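Local coordinates for plasmodesmata-located protein 8 (Arabidopsis thaliana, PDB 6GRF) that probably modulates cell-to-cell trafficking through plasmodesmata, as a membrane protein whose extracellular part carries two DUF26 domains in tandem, at residues Ser5-Gly11 with Ser99-Gly104; Arg28-Leu32 with Phe106-Glu110; Val35-Ser40 with Cys77-Gln82. One frame throughout, in Å; residues are numbered along the deposited sequence. Where two conformers were deposited one is given.

Contact 1: residues Ser5-Gly11 with Ser99-Gly104; sequences SHIFIYG and SLQLEG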
ATOM      1  N   SER A   5      13.854   4.103  -0.936  1.00 84.31           N
ATOM      2  CA  SER A   5      12.495   3.939  -0.473  1.00 81.10           C
ATOM      3  C   SER A   5      11.583   5.071  -0.973  1.00 77.28           C
ATOM      4  O   SER A   5      10.537   5.302  -0.376  1.00 76.09           O
ATOM      5  CB  SER A   5      12.491   3.855   1.041  1.00 83.22           C
ATOM      6  OG  SER A   5      12.459   5.146   1.643  1.00 83.46           O
ATOM      7  N   HIS A   6      11.959   5.762  -2.059  1.00 76.20           N
ATOM      8  CA  HIS A   6      11.296   7.028  -2.403  1.00 73.48           C
ATOM      9  C   HIS A   6      10.698   7.054  -3.818  1.00 68.04           C
ATOM     10  O   HIS A   6       9.991   8.016  -4.128  1.00 67.77           O
ATOM     11  CB  HIS A   6      12.259   8.192  -2.150  1.00 78.20           C
ATOM     12  CG  HIS A   6      12.303   8.596  -0.714  1.00 80.93           C
ATOM     13  ND1 HIS A   6      12.354   7.664   0.312  1.00 81.94           N
ATOM     14  CD2 HIS A   6      12.308   9.812  -0.124  1.00 82.32           C
ATOM     15  CE1 HIS A   6      12.389   8.290   1.470  1.00 83.77           C
ATOM     16  NE2 HIS A   6      12.359   9.612   1.230  1.00 83.96           N
ATOM     17  N   ILE A   7      10.930   6.019  -4.641  1.00 63.11           N
ATOM     18  CA  ILE A   7      10.429   5.990  -6.037  1.00 58.32           C
ATOM     19  C   ILE A   7       8.907   5.735  -6.067  1.00 51.65           C
ATOM     20  O   ILE A   7       8.345   5.043  -5.216  1.00 48.96           O
ATOM     21  CB  ILE A   7      11.207   4.981  -6.910  1.00 59.88           C
ATOM     22  CG1 ILE A   7      10.971   3.528  -6.492  1.00 60.21           C
ATOM     23  CG2 ILE A   7      12.689   5.323  -6.943  1.00 63.50           C
ATOM     24  CD1 ILE A   7      10.036   2.766  -7.409  1.00 58.97           C
ATOM     25  N   PHE A   8       8.269   6.305  -7.095  1.00 47.84           N
ATOM     26  CA  PHE A   8       6.827   6.348  -7.277  1.00 44.92           C
ATOM     27  C   PHE A   8       6.323   5.008  -7.823  1.00 43.78           C
ATOM     28  O   PHE A   8       6.797   4.564  -8.842  1.00 44.06           O
ATOM     29  CB  PHE A   8       6.467   7.474  -8.248  1.00 44.76           C
ATOM     30  CG  PHE A   8       4.999   7.608  -8.545  1.00 43.33           C
ATOM     31  CD1 PHE A   8       4.158   8.283  -7.677  1.00 42.41           C
ATOM     32  CD2 PHE A   8       4.453   7.055  -9.690  1.00 43.75           C
ATOM     33  CE1 PHE A   8       2.801   8.396  -7.944  1.00 41.60           C
ATOM     34  CE2 PHE A   8       3.096   7.169  -9.955  1.00 43.28           C
ATOM     35  CZ  PHE A   8       2.269   7.837  -9.080  1.00 41.74           C
ATOM     36  N   ILE A   9       5.335   4.397  -7.151  1.00 41.87           N
ATOM     37  CA  ILE A   9       4.721   3.161  -7.632  1.00 41.19           C
ATOM     38  C   ILE A   9       3.368   3.481  -8.274  1.00 39.64           C
ATOM     39  O   ILE A   9       3.185   3.228  -9.459  1.00 40.39           O
ATOM     40  CB  ILE A   9       4.624   2.107  -6.515  1.00 41.81           C
ATOM     41  CG1 ILE A   9       6.022   1.772  -5.993  1.00 43.61           C
ATOM     42  CG2 ILE A   9       3.886   0.865  -7.002  1.00 42.24           C
ATOM     43  CD1 ILE A   9       6.054   0.710  -4.936  1.00 44.86           C
ATOM     44  N   TYR A  10       2.431   4.041  -7.502  1.00 37.58           N
ATOM     45  CA  TYR A  10       1.131   4.404  -8.043  1.00 37.00           C
ATOM     46  C   TYR A  10       0.459   5.444  -7.138  1.00 36.37           C
ATOM     47  O   TYR A  10       0.761   5.556  -5.954  1.00 34.97           O
ATOM     48  CB  TYR A  10       0.231   3.175  -8.220  1.00 37.01           C
ATOM     49  CG  TYR A  10      -0.500   2.718  -6.982  1.00 35.97           C
ATOM     50  CD1 TYR A  10      -1.741   3.241  -6.640  1.00 35.38           C
ATOM     51  CD2 TYR A  10       0.040   1.749  -6.151  1.00 36.29           C
ATOM     52  CE1 TYR A  10      -2.413   2.825  -5.500  1.00 35.03           C
ATOM     53  CE2 TYR A  10      -0.621   1.321  -5.008  1.00 36.12           C
ATOM     54  CZ  TYR A  10      -1.850   1.864  -4.679  1.00 35.40           C
ATOM     55  OH  TYR A  10      -2.493   1.447  -3.554  1.00 35.68           O
ATOM     56  N   GLY A  11      -0.467   6.187  -7.739  1.00 37.53           N
ATOM     57  CA  GLY A  11      -1.309   7.145  -7.045  1.00 38.15           C
ATOM     58  C   GLY A  11      -2.694   7.188  -7.665  1.00 40.33           C
ATOM     59  O   GLY A  11      -2.872   6.857  -8.848  1.00 42.24           O
ATOM     60  N   SER A  99      -4.742   8.364  -2.569  1.00 33.97           N
ATOM     61  CA  SER A  99      -3.787   7.400  -2.061  1.00 32.93           C
ATOM     62  C   SER A  99      -2.507   7.473  -2.901  1.00 32.71           C
ATOM     63  O   SER A  99      -2.532   7.874  -4.070  1.00 33.04           O
ATOM     64  CB  SER A  99      -4.378   6.024  -2.030  1.00 32.81           C
ATOM     65  OG  SER A  99      -4.675   5.592  -3.342  1.00 35.03           O
ATOM     66  N   LEU A 100      -1.394   7.111  -2.264  1.00 31.99           N
ATOM     67  CA  LEU A 100      -0.084   7.200  -2.859  1.00 32.40           C
ATOM     68  C   LEU A 100       0.805   6.100  -2.288  1.00 30.95           C
ATOM     69  O   LEU A 100       0.982   6.011  -1.077  1.00 29.75           O
ATOM     70  CB  LEU A 100       0.525   8.565  -2.549  1.00 33.41           C
ATOM     71  CG  LEU A 100       1.983   8.701  -2.974  1.00 34.96           C
ATOM     72  CD1 LEU A 100       2.096   8.711  -4.491  1.00 36.28           C
ATOM     73  CD2 LEU A 100       2.604   9.950  -2.375  1.00 36.36           C
ATOM     74  N   GLN A 101       1.405   5.320  -3.191  1.00 30.89           N
ATOM     75  CA  GLN A 101       2.315   4.265  -2.839  1.00 30.01           C
ATOM     76  C   GLN A 101       3.683   4.601  -3.440  1.00 31.11           C
ATOM     77  O   GLN A 101       3.839   4.682  -4.666  1.00 30.87           O
ATOM     78  CB  GLN A 101       1.745   2.935  -3.328  1.00 29.74           C
ATOM     79  CG  GLN A 101       2.634   1.734  -3.034  1.00 29.35           C
ATOM     80  CD  GLN A 101       2.558   1.256  -1.608  1.00 28.95           C
ATOM     81  OE1 GLN A 101       3.555   1.257  -0.893  1.00 30.42           O
ATOM     82  NE2 GLN A 101       1.387   0.807  -1.190  1.00 28.01           N
ATOM     83  N   LEU A 102       4.641   4.880  -2.550  1.00 31.90           N
ATOM     84  CA  LEU A 102       6.055   4.945  -2.873  1.00 33.90           C
ATOM     85  C   LEU A 102       6.670   3.599  -2.487  1.00 34.57           C
ATOM     86  O   LEU A 102       6.034   2.816  -1.778  1.00 32.79           O
ATOM     87  CB  LEU A 102       6.705   6.095  -2.099  1.00 34.81           C
ATOM     88  CG  LEU A 102       6.072   7.481  -2.276  1.00 35.20           C
ATOM     89  CD1 LEU A 102       6.924   8.549  -1.614  1.00 36.49           C
ATOM     90  CD2 LEU A 102       5.870   7.829  -3.743  1.00 36.15           C
ATOM     91  N   GLU A 103       7.901   3.339  -2.930  1.00 37.26           N
ATOM     92  CA  GLU A 103       8.559   2.081  -2.593  1.00 39.46           C
ATOM     93  C   GLU A 103       8.538   1.858  -1.071  1.00 37.90           C
ATOM     94  O   GLU A 103       8.288   0.755  -0.606  1.00 38.68           O
ATOM     95  CB  GLU A 103       9.987   2.054  -3.141  1.00 44.01           C
ATOM     96  CG  GLU A 103      10.750   0.781  -2.806  1.00 46.72           C
ATOM     97  CD  GLU A 103      10.018  -0.515  -3.127  1.00 49.38           C
ATOM     98  OE1 GLU A 103       9.455  -0.627  -4.251  1.00 52.75           O
ATOM     99  OE2 GLU A 103       9.992  -1.408  -2.244  1.00 52.71           O
ATOM    100  N   GLY A 104       8.780   2.918  -0.302  1.00 37.16           N
ATOM    101  CA  GLY A 104       8.967   2.826   1.133  1.00 36.53           C
ATOM    102  C   GLY A 104       7.699   3.024   1.956  1.00 34.87           C
ATOM    103  O   GLY A 104       7.691   2.704   3.130  1.00 34.26           O
TER
HETATM  104  O   HOH W   1      -4.921   2.813  -2.816  1.00 41.07           O

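Contact 2: residues Arg28-Leu32 with Phe106-Glu110; sequences RDTFL and FLRYE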
ATOM      1  N   ARG A  28      -7.952  18.213   6.255  1.00 30.76           N
ATOM      2  CA  ARG A  28      -6.951  17.549   5.447  1.00 31.17           C
ATOM      3  C   ARG A  28      -5.558  18.011   5.881  1.00 32.01           C
ATOM      4  O   ARG A  28      -4.701  17.171   6.094  1.00 32.30           O
ATOM      5  CB  ARG A  28      -7.192  17.813   3.962  1.00 32.50           C
ATOM      6  CG  ARG A  28      -6.173  17.170   3.038  1.00 32.84           C
ATOM      7  CD  ARG A  28      -6.496  17.483   1.595  1.00 35.04           C
ATOM      8  NE  ARG A  28      -5.405  17.099   0.718  1.00 36.11           N
ATOM      9  CZ  ARG A  28      -4.268  17.769   0.615  1.00 36.62           C
ATOM     10  NH1 ARG A  28      -4.115  18.897   1.294  1.00 36.57           N
ATOM     11  NH2 ARG A  28      -3.297  17.308  -0.161  1.00 36.79           N
ATOM     12  N   ASP A  29      -5.342  19.323   6.029  1.00 34.30           N
ATOM     13  CA  ASP A  29      -4.012  19.837   6.415  1.00 36.07           C
ATOM     14  C   ASP A  29      -3.608  19.260   7.776  1.00 34.17           C
ATOM     15  O   ASP A  29      -2.465  18.865   7.966  1.00 33.90           O
ATOM     16  CB  ASP A  29      -3.950  21.365   6.527  1.00 39.79           C
ATOM     17  CG  ASP A  29      -3.927  22.110   5.204  1.00 43.72           C
ATOM     18  OD1 ASP A  29      -3.683  21.464   4.166  1.00 45.57           O
ATOM     19  OD2 ASP A  29      -4.155  23.351   5.225  1.00 48.65           O
ATOM     20  N   THR A  30      -4.552  19.274   8.720  1.00 32.88           N
ATOM     21  CA  THR A  30      -4.340  18.811  10.081  1.00 32.05           C
ATOM     22  C   THR A  30      -3.949  17.331  10.057  1.00 30.73           C
ATOM     23  O   THR A  30      -3.022  16.908  10.766  1.00 31.34           O
ATOM     24  CB  THR A  30      -5.600  19.018  10.931  1.00 32.25           C
ATOM     25  OG1 THR A  30      -5.821  20.423  11.019  1.00 33.89           O
ATOM     26  CG2 THR A  30      -5.491  18.422  12.317  1.00 32.02           C
ATOM     27  N   PHE A  31      -4.682  16.556   9.250  1.00 29.39           N
ATOM     28  CA  PHE A  31      -4.390  15.162   9.053  1.00 27.74           C
ATOM     29  C   PHE A  31      -2.940  14.989   8.580  1.00 27.85           C
ATOM     30  O   PHE A  31      -2.196  14.256   9.202  1.00 28.17           O
ATOM     31  CB  PHE A  31      -5.348  14.539   8.044  1.00 27.69           C
ATOM     32  CG  PHE A  31      -4.860  13.226   7.488  1.00 26.58           C
ATOM     33  CD1 PHE A  31      -4.911  12.078   8.256  1.00 26.15           C
ATOM     34  CD2 PHE A  31      -4.342  13.146   6.207  1.00 26.96           C
ATOM     35  CE1 PHE A  31      -4.453  10.870   7.748  1.00 26.33           C
ATOM     36  CE2 PHE A  31      -3.887  11.937   5.702  1.00 27.29           C
ATOM     37  CZ  PHE A  31      -3.951  10.804   6.471  1.00 26.58           C
ATOM     38  N   LEU A  32      -2.552  15.668   7.492  1.00 28.36           N
ATOM     39  CA  LEU A  32      -1.216  15.467   6.875  1.00 28.98           C
ATOM     40  C   LEU A  32      -0.119  15.889   7.857  1.00 30.23           C
ATOM     41  O   LEU A  32       0.893  15.237   7.978  1.00 30.77           O
ATOM     42  CB  LEU A  32      -1.114  16.247   5.563  1.00 29.82           C
ATOM     43  CG  LEU A  32      -2.019  15.748   4.434  1.00 29.71           C
ATOM     44  CD1 LEU A  32      -1.930  16.675   3.236  1.00 31.34           C
ATOM     45  CD2 LEU A  32      -1.670  14.321   4.025  1.00 29.46           C
ATOM     46  N   PHE A 106       3.120   4.119   2.138  1.00 29.57           N
ATOM     47  CA  PHE A 106       1.799   4.257   1.616  1.00 28.33           C
ATOM     48  C   PHE A 106       1.063   5.298   2.463  1.00 27.86           C
ATOM     49  O   PHE A 106       1.178   5.274   3.685  1.00 27.63           O
ATOM     50  CB  PHE A 106       1.106   2.899   1.633  1.00 27.12           C
ATOM     51  CG  PHE A 106      -0.351   2.921   1.253  1.00 27.27           C
ATOM     52  CD1 PHE A 106      -0.737   3.132  -0.060  1.00 27.61           C
ATOM     53  CD2 PHE A 106      -1.334   2.688   2.203  1.00 27.18           C
ATOM     54  CE1 PHE A 106      -2.076   3.123  -0.416  1.00 27.93           C
ATOM     55  CE2 PHE A 106      -2.670   2.669   1.843  1.00 27.02           C
ATOM     56  CZ  PHE A 106      -3.039   2.894   0.539  1.00 27.51           C
ATOM     57  N   LEU A 107       0.354   6.210   1.791  1.00 27.60           N
ATOM     58  CA  LEU A 107      -0.435   7.255   2.442  1.00 27.86           C
ATOM     59  C   LEU A 107      -1.828   7.281   1.820  1.00 27.53           C
ATOM     60  O   LEU A 107      -1.954   7.244   0.611  1.00 27.59           O
ATOM     61  CB  LEU A 107       0.284   8.583   2.225  1.00 29.08           C
ATOM     62  CG  LEU A 107      -0.397   9.805   2.825  1.00 29.72           C
ATOM     63  CD1 LEU A 107      -0.459   9.698   4.343  1.00 29.78           C
ATOM     64  CD2 LEU A 107       0.334  11.059   2.408  1.00 30.78           C
ATOM     65  N   ARG A 108      -2.864   7.382   2.660  1.00 27.48           N
ATOM     66  CA  ARG A 108      -4.247   7.364   2.182  1.00 27.84           C
ATOM     67  C   ARG A 108      -5.125   8.251   3.071  1.00 28.09           C
ATOM     68  O   ARG A 108      -5.008   8.236   4.288  1.00 26.96           O
ATOM     69  CB  ARG A 108      -4.801   5.938   2.202  1.00 27.39           C
ATOM     70  CG  ARG A 108      -6.187   5.791   1.597  1.00 28.26           C
ATOM     71  CD  ARG A 108      -6.686   4.356   1.631  1.00 27.80           C
ATOM     72  NE  ARG A 108      -8.026   4.234   1.076  1.00 28.71           N
ATOM     73  CZ  ARG A 108      -8.807   3.160   1.199  1.00 29.25           C
ATOM     74  NH1 ARG A 108      -8.326   2.026   1.687  1.00 28.85           N
ATOM     75  NH2 ARG A 108     -10.081   3.231   0.847  1.00 30.41           N
ATOM     76  N   TYR A 109      -6.049   8.966   2.435  1.00 29.24           N
ATOM     77  CA  TYR A 109      -7.108   9.637   3.154  1.00 30.52           C
ATOM     78  C   TYR A 109      -8.372   9.673   2.293  1.00 31.67           C
ATOM     79  O   TYR A 109      -8.305   9.651   1.074  1.00 31.18           O
ATOM     80  CB  TYR A 109      -6.649  11.033   3.575  1.00 31.19           C
ATOM     81  CG  TYR A 109      -6.556  12.016   2.437  1.00 32.52           C
ATOM     82  CD1 TYR A 109      -7.692  12.667   1.978  1.00 33.80           C
ATOM     83  CD2 TYR A 109      -5.343  12.313   1.834  1.00 32.86           C
ATOM     84  CE1 TYR A 109      -7.636  13.569   0.933  1.00 35.05           C
ATOM     85  CE2 TYR A 109      -5.267  13.221   0.786  1.00 34.54           C
ATOM     86  CZ  TYR A 109      -6.421  13.840   0.331  1.00 35.61           C
ATOM     87  OH  TYR A 109      -6.406  14.739  -0.693  1.00 37.51           O
ATOM     88  N   GLU A 110      -9.526   9.724   2.967  1.00 33.10           N
ATOM     89  CA  GLU A 110     -10.823   9.862   2.317  1.00 35.29           C
ATOM     90  C   GLU A 110     -11.794  10.578   3.266  1.00 35.14           C
ATOM     91  O   GLU A 110     -11.495  10.773   4.448  1.00 32.84           O
ATOM     92  CB  GLU A 110     -11.437   8.504   1.965  1.00 37.04           C
ATOM     93  CG  GLU A 110     -10.443   7.387   1.742  1.00 39.11           C
ATOM     94  CD  GLU A 110     -10.646   6.632   0.444  1.00 41.85           C
ATOM     95  OE1 GLU A 110      -9.657   6.492  -0.323  1.00 42.97           O
ATOM     96  OE2 GLU A 110     -11.791   6.183   0.214  1.00 45.81           O
TER
HETATM   97  O   HOH W   2      -4.041  14.873  -1.752  1.00 43.45           O

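Contact 3: residues Val35-Ser40 with Cys77-Gln82; sequences VVTSSS and CSKCIQ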
ATOM      1  N   VAL A  35       0.348  13.070  10.305  1.00 30.32           N
ATOM      2  CA  VAL A  35       1.019  11.945   9.672  1.00 31.33           C
ATOM      3  C   VAL A  35       2.530  12.141   9.789  1.00 32.79           C
ATOM      4  O   VAL A  35       3.238  11.197  10.077  1.00 35.04           O
ATOM      5  CB  VAL A  35       0.557  11.792   8.211  1.00 31.34           C
ATOM      6  CG1 VAL A  35       1.561  11.043   7.367  1.00 32.92           C
ATOM      7  CG2 VAL A  35      -0.819  11.140   8.129  1.00 30.19           C
ATOM      8  N   VAL A  36       3.000  13.375   9.583  1.00 33.88           N
ATOM      9  CA  VAL A  36       4.413  13.705   9.666  1.00 36.55           C
ATOM     10  C   VAL A  36       4.876  13.575  11.127  1.00 38.24           C
ATOM     11  O   VAL A  36       5.932  13.010  11.396  1.00 40.55           O
ATOM     12  CB  VAL A  36       4.708  15.104   9.093  1.00 37.94           C
ATOM     13  CG1 VAL A  36       6.113  15.568   9.438  1.00 41.44           C
ATOM     14  CG2 VAL A  36       4.479  15.161   7.590  1.00 37.58           C
ATOM     15  N   THR A  37       4.078  14.105  12.058  1.00 37.62           N
ATOM     16  CA  THR A  37       4.368  14.056  13.487  1.00 39.07           C
ATOM     17  C   THR A  37       4.499  12.591  13.933  1.00 38.08           C
ATOM     18  O   THR A  37       5.472  12.241  14.579  1.00 40.16           O
ATOM     19  CB  THR A  37       3.300  14.829  14.280  1.00 38.93           C
ATOM     20  OG1 THR A  37       3.371  16.202  13.897  1.00 40.15           O
ATOM     21  CG2 THR A  37       3.469  14.741  15.781  1.00 40.77           C
ATOM     22  N   SER A  38       3.519  11.756  13.560  1.00 35.48           N
ATOM     23  CA  SER A  38       3.421  10.341  13.972  1.00 34.30           C
ATOM     24  C   SER A  38       4.579   9.509  13.398  1.00 35.96           C
ATOM     25  O   SER A  38       5.056   8.591  14.052  1.00 36.19           O
ATOM     26  CB  SER A  38       2.112   9.751  13.552  1.00 31.55           C
ATOM     27  OG  SER A  38       1.920   8.472  14.133  1.00 30.32           O
ATOM     28  N   SER A  39       4.955   9.822  12.154  1.00 37.08           N
ATOM     29  CA  SER A  39       6.101   9.261  11.414  1.00 39.84           C
ATOM     30  C   SER A  39       7.302   8.933  12.313  1.00 43.87           C
ATOM     31  O   SER A  39       7.874   7.843  12.213  1.00 45.79           O
ATOM     32  CB  SER A  39       6.540  10.223  10.346  1.00 41.12           C
ATOM     33  OG  SER A  39       6.364   9.651   9.074  1.00 41.88           O
ATOM     34  N   SER A  40       7.709   9.905  13.133  1.00 46.32           N
ATOM     35  CA  SER A  40       8.956   9.869  13.894  1.00 50.46           C
ATOM     36  C   SER A  40       9.121   8.544  14.641  1.00 50.79           C
ATOM     37  O   SER A  40      10.228   8.038  14.701  1.00 54.21           O
ATOM     38  CB  SER A  40       9.053  11.023  14.854  1.00 52.53           C
ATOM     39  OG  SER A  40       8.295  12.128  14.392  1.00 52.43           O
ATOM     40  N   CYS A  77      11.495   6.073   7.536  1.00 50.91           N
ATOM     41  CA  CYS A  77      10.035   6.105   7.453  1.00 46.96           C
ATOM     42  C   CYS A  77       9.555   7.571   7.405  1.00 44.83           C
ATOM     43  O   CYS A  77       8.726   7.913   6.566  1.00 42.16           O
ATOM     44  CB  CYS A  77       9.428   5.281   8.587  1.00 46.63           C
ATOM     45  SG  CYS A  77       7.643   5.483   8.814  1.00 43.90           S
ATOM     46  N   SER A  78      10.134   8.438   8.251  1.00 46.09           N
ATOM     47  CA  SER A  78       9.803   9.880   8.306  1.00 45.34           C
ATOM     48  C   SER A  78      10.135  10.584   6.986  1.00 44.58           C
ATOM     49  O   SER A  78       9.335  11.358   6.475  1.00 42.51           O
ATOM     50  CB  SER A  78      10.510  10.558   9.442  1.00 49.07           C
ATOM     51  OG  SER A  78      10.050  10.053  10.688  1.00 50.62           O
ATOM     52  N   LYS A  79      11.329  10.321   6.450  1.00 46.20           N
ATOM     53  CA  LYS A  79      11.769  10.913   5.192  0.50 47.01           C
ATOM     54  C   LYS A  79      10.742  10.588   4.099  1.00 44.11           C
ATOM     55  O   LYS A  79      10.302  11.467   3.375  1.00 43.50           O
ATOM     56  CB  LYS A  79      13.157  10.386   4.805  0.50 49.97           C
ATOM     57  CG  LYS A  79      14.159  11.449   4.376  0.50 53.24           C
ATOM     58  CD  LYS A  79      15.085  11.887   5.491  0.50 56.45           C
ATOM     59  CE  LYS A  79      16.048  12.967   5.058  0.50 60.07           C
ATOM     60  NZ  LYS A  79      17.223  13.026   5.953  0.50 64.37           N
ATOM     61  N   CYS A  80      10.393   9.298   3.996  1.00 42.85           N
ATOM     62  CA  CYS A  80       9.472   8.774   2.987  1.00 41.41           C
ATOM     63  C   CYS A  80       8.093   9.431   3.136  1.00 38.48           C
ATOM     64  O   CYS A  80       7.446   9.752   2.151  1.00 37.37           O
ATOM     65  CB  CYS A  80       9.325   7.259   3.113  1.00 42.08           C
ATOM     66  SG  CYS A  80       8.442   6.476   1.733  1.00 42.69           S
ATOM     67  N   ILE A  81       7.638   9.572   4.383  1.00 37.34           N
ATOM     68  CA  ILE A  81       6.321  10.109   4.675  1.00 35.65           C
ATOM     69  C   ILE A  81       6.301  11.615   4.356  1.00 36.52           C
ATOM     70  O   ILE A  81       5.366  12.083   3.737  1.00 36.52           O
ATOM     71  CB  ILE A  81       5.903   9.779   6.123  1.00 35.09           C
ATOM     72  CG1 ILE A  81       5.611   8.284   6.283  1.00 34.17           C
ATOM     73  CG2 ILE A  81       4.708  10.613   6.578  1.00 34.32           C
ATOM     74  CD1 ILE A  81       4.360   7.812   5.572  1.00 32.69           C
ATOM     75  N   GLN A  82       7.355  12.354   4.709  1.00 38.79           N
ATOM     76  CA  GLN A  82       7.429  13.773   4.359  1.00 40.33           C
ATOM     77  C   GLN A  82       7.341  13.912   2.833  1.00 39.96           C
ATOM     78  O   GLN A  82       6.602  14.756   2.333  1.00 40.67           O
ATOM     79  CB  GLN A  82       8.690  14.425   4.935  1.00 43.67           C
ATOM     80  CG  GLN A  82       8.819  15.920   4.648  1.00 46.67           C
ATOM     81  CD  GLN A  82       7.628  16.721   5.124  1.00 46.35           C
ATOM     82  OE1 GLN A  82       6.720  17.029   4.353  1.00 46.13           O
ATOM     83  NE2 GLN A  82       7.613  17.057   6.404  1.00 47.08           N
TER
HETATM   84  O   HOH W   3      12.248   9.620  12.498  1.00 55.91           O

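Contact 1: residues Ser5-Gly11 with Ser99-Gly104
Tyr10 and Gln101 pair across the antiparallel edge of the first DUF26 sheet, where strand 8-13 runs along strand 98-102 with its register shifted by a classic beta bulge. Ile9 and Tyr10 together face Gln101, whose carbonyl O accepts both amides: Ile9 N at 2.9 Å and Tyr10 N at 3.2 Å, each in the carbonyl plane. The return bond, from Gln101 N to Tyr10 O, is 2.8 Å long and nearly straight at 173°.

The Tyr10 side chain starts with CG wedged between the backbone N and the carbonyl carbon (chi1 83°), a turn that swings the ring back over the neighbouring strand. From CB the ring runs along Gln101, and its CD2 and CE2 lie against Gln101 CB, CE2 coming to 3.3 Å. On the other branch CE1 passes Ser99, and at the tip OH meets a water that also bonds Ser99 OG. Phe106 of strand 105-110 and Arg123 of strand 122-127, in the second sheet, pack against the same side chain.

Among the residues on the other face, Phe8 CE1 touches Leu100 CD1 at 3.5 Å. Beyond the bulge the pairing continues through Glu103 N, which gives its hydrogen to Ile7 O at 2.9 Å.

Contact 2: residues Arg28-Leu32 with Phe106-Glu110
Arg28 and Tyr109 meet where helix 23-39 packs on one face of the antiparallel sheet of the first DUF26 domain, an alpha+beta arrangement; the axes of segments 28-32 and 106-110 run at 154° and come within 10.6 Å. The two polar groups stand nearly upright to each other, guanidinium and ring planes 80° apart. Arg28 is stretched out from CG to NE, and its NE reaches the phenol oxygen along the guanidinium edge: NE to Tyr109 OH is 2.9 Å, with OH lying in the guanidinium plane. A water beside this bond is shared by Arg28 NH2 and Tyr109 OH, closing a small ring of contacts. NH2 also bonds Thr89 on helix 74-91, while Tyr109 OH takes Ser95 O as a further partner, so the buried polar ends are well supplied. Leu32 CD1 lies 3.5 Å above one face of the Arg28 guanidinium, toward its rim.

Phe31 points at the strand and slants against the root of the tyrosine. Its CG lies anti to the backbone N (chi1 163°), which carries the ring outward from the helix until CE2 sits 3.6 Å from Tyr109 CB and CZ approaches Arg108 O. Next to Phe31, Leu32 and Leu107 cross at about a right angle, touching through their methyls, Leu32 CD2 to Leu107 CD2 at 4.2 Å.

Contact 3: residues Val35-Ser40 with Cys77-Gln82
Val35 and Ile81 make the close-fitting side of this contact between helices 23-39 and 74-91, whose segments 35-39 and 77-82 lie antiparallel (169°) with axes 9.0 Å apart. The two side chains cross at about a right angle, and the methyls Val35 CG1 and Ile81 CG2 are pressed to 3.3 Å, tighter than usual for two carbons. Ile81 CG2 is turned anti to its own backbone N, which places this methyl between Val35 and Ser39. Ser39 points its CB at the partner helix; its OG is modelled unusually close to Ile81 CB, at 3.0 Å, and that placement is doubtful. Tyr66 packs against both Val35 and Ile81 from the sheet side.

The outer side is looser. Val36 presents its methyls obliquely to the end of the Gln82 side chain, and Ser78 OG binds a water at 2.9 Å that reaches Ser40 O by a weak bond of 3.4 Å. Ser40 OG turns back to its own helix, giving its hydrogen to Thr37 O at 2.8 Å.

Segments 35-40 and 77-82 thus share no clear direct hydrogen bond and rest on shape and apolar packing. Buried Ser39 OG has no polar partner in the model, a cost only if its uncertain position is right.

How the contacts relate
All three contacts belong to the first DUF26 domain. Contacts 1 and 2 lie on adjacent strands of one sheet, their centres about 15 Å apart, and join directly where Leu100 N meets Leu107 O at 2.9 Å, probably as a hydrogen bond. Contacts 2 and 3 follow each other along helix 23-39, with centres about 12 Å apart; Leu107 CD1 lies 3.9 Å from Val35 CG1, so one leucine serves the packing at both. Contact 3 also reaches contact 1, about 14 Å away between centres: Ser5 and His6 pack on Cys80, whose disulfide to Cys105 ties helix 74-91 to the start of strand 105-110.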